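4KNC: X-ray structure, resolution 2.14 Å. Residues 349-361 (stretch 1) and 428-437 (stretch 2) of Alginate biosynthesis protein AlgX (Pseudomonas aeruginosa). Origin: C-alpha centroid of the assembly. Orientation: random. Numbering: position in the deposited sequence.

Stretch 1, residues 349-361: PIRSGSYVADVTY
Stretch 2 (428-437) EVQASICQAA

Two strands of AlgX, far apart in sequence, pair antiparallel: their N-to-C directions differ by 167°, their axes approach to 4.6 Å, and together the stretches bury 746 Å². The register sets Val356 opposite Cys434, Ala357 opposite Ile433, Asp358 opposite Ser432, Val359 opposite Ala431, Thr360 opposite Gln430 and Tyr361 opposite Val429. The spacing alternates: hydrogen-bonded pairs stand wider, with Val356 CA 5.4 Å from Cys434 CA and Thr360 CA 5.0 Å from Gln430 CA, than the others, with Ala357 CA 4.7 Å from Ile433 CA and Tyr361 CA 4.4 Å from Val429 CA; phi/psi values are mostly extended, near -130/135.

Three pairs each close a ring of two backbone hydrogen bonds: Val356 N to Cys434 O (3.0 Å) and Cys434 N to Val356 O (2.9 Å); Asp358 N to Ser432 O and Ser432 N to Asp358 O (both 2.9 Å); Thr360 N to Gln430 O (2.8 Å) and Gln430 N to Thr360 O (2.9 Å). Between the rings, CA-H groups face carbonyls, as in Ile433 CA to Val356 O and Val359 CA to Gln430 O, both 3.3 Å.

One face of the sheet carries Ala357, Val359, Tyr361, Val429, Ala431 and Ile433, all buried. Small residues sit against branched ones. Ile433, with both chi angles m (-74°, -71°), folds its CD1 to 3.6 Å from Ala357 CB, where the short alanine leaves space, while its CG2 lies 3.7 Å from Tyr355 CD2 and 4.4 Å from Ile350 CG2. Ile350 (m, t) precedes the strand; its CA-to-CB bond points sideways, but its end comes nearer. Val359, chi1 t, spreads its methyls along the partner strand: CG1 is 3.7 Å from Val429 CG2 and CG2 is 4.0 Å from Ala431 CB. Val429 takes p (69°), placing CG2 also 4.1 Å from CD1 of Tyr361 (chi1 -77°, chi2 -59°), whose hydroxyl is hydrogen-bonded elsewhere in the structure.

The other face holds Val356, Asp358, Thr360, Gln430, Ser432 and Cys434. Val356, chi1 t (161°), presents CG1 to Cys434 SG at 4.2 Å and CG2 to Ala436 CB at 4.0 Å; the CB of Ala436 points toward stretch 1. Cys434, chi1 p, is covalently bonded elsewhere in the structure. Asp358 (chi1 -163°, chi2 -31°) leads its carboxylate away from the strand pair, and both oxygens find hydrogen bonds elsewhere. Thr360 is m (-59°). Gln430 (t, p, chi3 34°) likewise leads its end away from stretch 1, running along its own strand so that NE2 lies 2.9 Å from OG of Ser432, itself m (-66°).

At the start of the pairing, Tyr355 N is held by Ser352 O (2.8 Å) across a tight turn, with Ser354 at chi1 p (74°). The Tyr355 side chain leaves sideways, yet its chi1 of -96°, between wells, and chi2 of 82° bring the ring back over the partner strand. Gln435 CA packs over one ring face, 4.2 Å from the centroid of the Tyr355 ring and 24° off its normal, a CH-pi contact; Tyr355 CD2 also comes within 3.2 Å of Cys434 O. Gln435 extends with chi1 t.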

# COMPACT_ATOMS: atom_id res chain seq x y z
N PRO A 349 28.61 -19.13 -12.84
CA PRO A 349 28.70 -18.28 -11.65
C PRO A 349 27.50 -17.36 -11.46
O PRO A 349 27.40 -16.29 -12.07
CB PRO A 349 29.96 -17.45 -11.91
CG PRO A 349 30.15 -17.49 -13.39
CD PRO A 349 29.69 -18.84 -13.80
N ILE A 350 26.57 -17.78 -10.60
CA ILE A 350 25.42 -16.98 -10.24
C ILE A 350 25.32 -16.85 -8.72
O ILE A 350 24.71 -17.69 -8.06
CB ILE A 350 24.11 -17.60 -10.77
CG1 ILE A 350 24.20 -17.88 -12.28
CG2 ILE A 350 22.91 -16.71 -10.45
CD1 ILE A 350 22.91 -18.50 -12.86
N ARG A 351 25.94 -15.82 -8.16
CA ARG A 351 25.87 -15.55 -6.73
C ARG A 351 24.48 -15.03 -6.33
O ARG A 351 23.99 -14.06 -6.92
CB ARG A 351 26.95 -14.55 -6.31
CG ARG A 351 27.29 -14.57 -4.83
CD ARG A 351 28.29 -13.48 -4.47
NE ARG A 351 27.67 -12.16 -4.50
CZ ARG A 351 27.10 -11.57 -3.45
NH1 ARG A 351 27.09 -12.19 -2.27
NH2 ARG A 351 26.55 -10.37 -3.57
N SER A 352 23.87 -15.66 -5.33
CA SER A 352 22.51 -15.32 -4.91
C SER A 352 22.31 -13.84 -4.56
O SER A 352 21.55 -13.14 -5.23
CB SER A 352 22.08 -16.20 -3.73
OG SER A 352 20.72 -15.96 -3.39
N GLY A 353 22.99 -13.38 -3.51
CA GLY A 353 22.78 -12.04 -2.99
C GLY A 353 23.13 -10.90 -3.93
O GLY A 353 23.21 -9.74 -3.52
N SER A 354 23.35 -11.24 -5.20
CA SER A 354 23.55 -10.23 -6.22
C SER A 354 22.90 -10.67 -7.52
O SER A 354 23.42 -10.36 -8.58
CB SER A 354 25.04 -9.96 -6.43
OG SER A 354 25.68 -11.01 -7.14
N TYR A 355 21.78 -11.39 -7.44
CA TYR A 355 21.01 -11.79 -8.62
C TYR A 355 19.49 -11.61 -8.48
O TYR A 355 18.97 -11.53 -7.37
CB TYR A 355 21.38 -13.21 -9.08
CG TYR A 355 22.43 -13.25 -10.18
CD1 TYR A 355 23.78 -13.15 -9.89
CD2 TYR A 355 22.06 -13.38 -11.52
CE1 TYR A 355 24.74 -13.18 -10.90
CE2 TYR A 355 23.00 -13.40 -12.53
CZ TYR A 355 24.34 -13.31 -12.22
OH TYR A 355 25.27 -13.34 -13.23
N VAL A 356 18.80 -11.55 -9.62
CA VAL A 356 17.37 -11.22 -9.64
C VAL A 356 16.53 -12.11 -10.58
O VAL A 356 17.00 -12.52 -11.66
CB VAL A 356 17.17 -9.71 -9.95
CG1 VAL A 356 15.76 -9.40 -10.44
CG2 VAL A 356 17.51 -8.86 -8.73
N ALA A 357 15.31 -12.44 -10.16
CA ALA A 357 14.39 -13.25 -10.95
C ALA A 357 13.21 -12.44 -11.51
O ALA A 357 12.66 -11.56 -10.83
CB ALA A 357 13.86 -14.41 -10.11
N ASP A 358 12.83 -12.77 -12.74
CA ASP A 358 11.77 -12.09 -13.48
C ASP A 358 10.88 -13.14 -14.13
O ASP A 358 11.36 -13.95 -14.92
CB ASP A 358 12.39 -11.20 -14.56
CG ASP A 358 11.41 -10.15 -15.09
OD1 ASP A 358 10.19 -10.42 -15.12
OD2 ASP A 358 11.87 -9.05 -15.47
N VAL A 359 9.59 -13.13 -13.81
CA VAL A 359 8.73 -14.27 -14.12
C VAL A 359 7.33 -13.87 -14.61
O VAL A 359 6.64 -13.09 -13.97
CB VAL A 359 8.54 -15.14 -12.85
CG1 VAL A 359 7.54 -16.25 -13.10
CG2 VAL A 359 9.87 -15.70 -12.38
N THR A 360 6.88 -14.45 -15.72
CA THR A 360 5.61 -14.07 -16.31
C THR A 360 4.69 -15.23 -16.71
O THR A 360 4.98 -15.98 -17.64
CB THR A 360 5.82 -13.18 -17.54
OG1 THR A 360 6.55 -12.00 -17.17
CG2 THR A 360 4.48 -12.79 -18.15
N TYR A 361 3.57 -15.35 -16.00
CA TYR A 361 2.50 -16.29 -16.36
C TYR A 361 1.87 -15.95 -17.71
O TYR A 361 1.81 -14.78 -18.10
CB TYR A 361 1.38 -16.26 -15.32
CG TYR A 361 1.68 -17.01 -14.04
CD1 TYR A 361 1.98 -18.36 -14.06
CD2 TYR A 361 1.63 -16.36 -12.82
CE1 TYR A 361 2.23 -19.05 -12.89
CE2 TYR A 361 1.88 -17.04 -11.64
CZ TYR A 361 2.18 -18.38 -11.68
OH TYR A 361 2.44 -19.05 -10.51
N GLU A 428 1.05 -21.52 -19.17
CA GLU A 428 2.50 -21.62 -19.23
C GLU A 428 3.14 -20.55 -18.37
O GLU A 428 2.45 -19.71 -17.78
CB GLU A 428 3.00 -21.46 -20.67
CG GLU A 428 2.49 -22.50 -21.63
CD GLU A 428 3.11 -22.35 -23.00
OE1 GLU A 428 3.55 -21.23 -23.34
OE2 GLU A 428 3.17 -23.36 -23.74
N VAL A 429 4.47 -20.56 -18.31
CA VAL A 429 5.21 -19.56 -17.56
C VAL A 429 6.57 -19.30 -18.19
O VAL A 429 7.21 -20.22 -18.74
CB VAL A 429 5.35 -19.94 -16.06
CG1 VAL A 429 6.27 -21.13 -15.88
CG2 VAL A 429 5.84 -18.75 -15.25
N GLN A 430 7.00 -18.04 -18.13
CA GLN A 430 8.28 -17.61 -18.68
C GLN A 430 9.18 -17.06 -17.58
O GLN A 430 8.84 -16.06 -16.94
CB GLN A 430 8.04 -16.54 -19.75
CG GLN A 430 9.19 -15.55 -19.96
CD GLN A 430 10.41 -16.18 -20.58
OE1 GLN A 430 10.30 -17.08 -21.41
NE2 GLN A 430 11.59 -15.71 -20.19
N ALA A 431 10.32 -17.69 -17.34
CA ALA A 431 11.20 -17.20 -16.28
C ALA A 431 12.60 -16.83 -16.78
O ALA A 431 13.12 -17.41 -17.73
CB ALA A 431 11.28 -18.19 -15.14
N SER A 432 13.20 -15.86 -16.10
CA SER A 432 14.51 -15.35 -16.48
C SER A 432 15.26 -14.84 -15.26
O SER A 432 14.66 -14.34 -14.31
CB SER A 432 14.36 -14.23 -17.51
OG SER A 432 13.84 -14.75 -18.72
N ILE A 433 16.58 -14.97 -15.31
CA ILE A 433 17.44 -14.60 -14.19
C ILE A 433 18.50 -13.65 -14.72
O ILE A 433 19.16 -13.94 -15.72
CB ILE A 433 18.15 -15.85 -13.61
CG1 ILE A 433 17.16 -16.69 -12.81
CG2 ILE A 433 19.31 -15.46 -12.72
CD1 ILE A 433 16.76 -16.05 -11.52
N CYS A 434 18.67 -12.52 -14.05
CA CYS A 434 19.59 -11.50 -14.52
C CYS A 434 20.46 -10.91 -13.43
O CYS A 434 20.14 -10.95 -12.23
CB CYS A 434 18.84 -10.37 -15.24
SG CYS A 434 17.64 -9.50 -14.19
N GLN A 435 21.58 -10.35 -13.88
CA GLN A 435 22.45 -9.58 -13.03
C GLN A 435 21.71 -8.35 -12.48
O GLN A 435 20.81 -7.82 -13.12
CB GLN A 435 23.73 -9.17 -13.77
CG GLN A 435 24.83 -8.68 -12.86
CD GLN A 435 26.20 -9.02 -13.38
OE1 GLN A 435 26.36 -9.40 -14.54
NE2 GLN A 435 27.21 -8.89 -12.53
N ALA A 436 22.08 -7.94 -11.27
CA ALA A 436 21.50 -6.77 -10.63
C ALA A 436 22.52 -5.63 -10.63
O ALA A 436 23.72 -5.87 -10.49
CB ALA A 436 21.09 -7.12 -9.21
N ALA A 437 22.04 -4.40 -10.78
CA ALA A 437 22.92 -3.23 -10.79
C ALA A 437 22.95 -2.53 -9.43
O ALA A 437 24.02 -2.25 -8.90
CB ALA A 437 22.50 -2.26 -11.88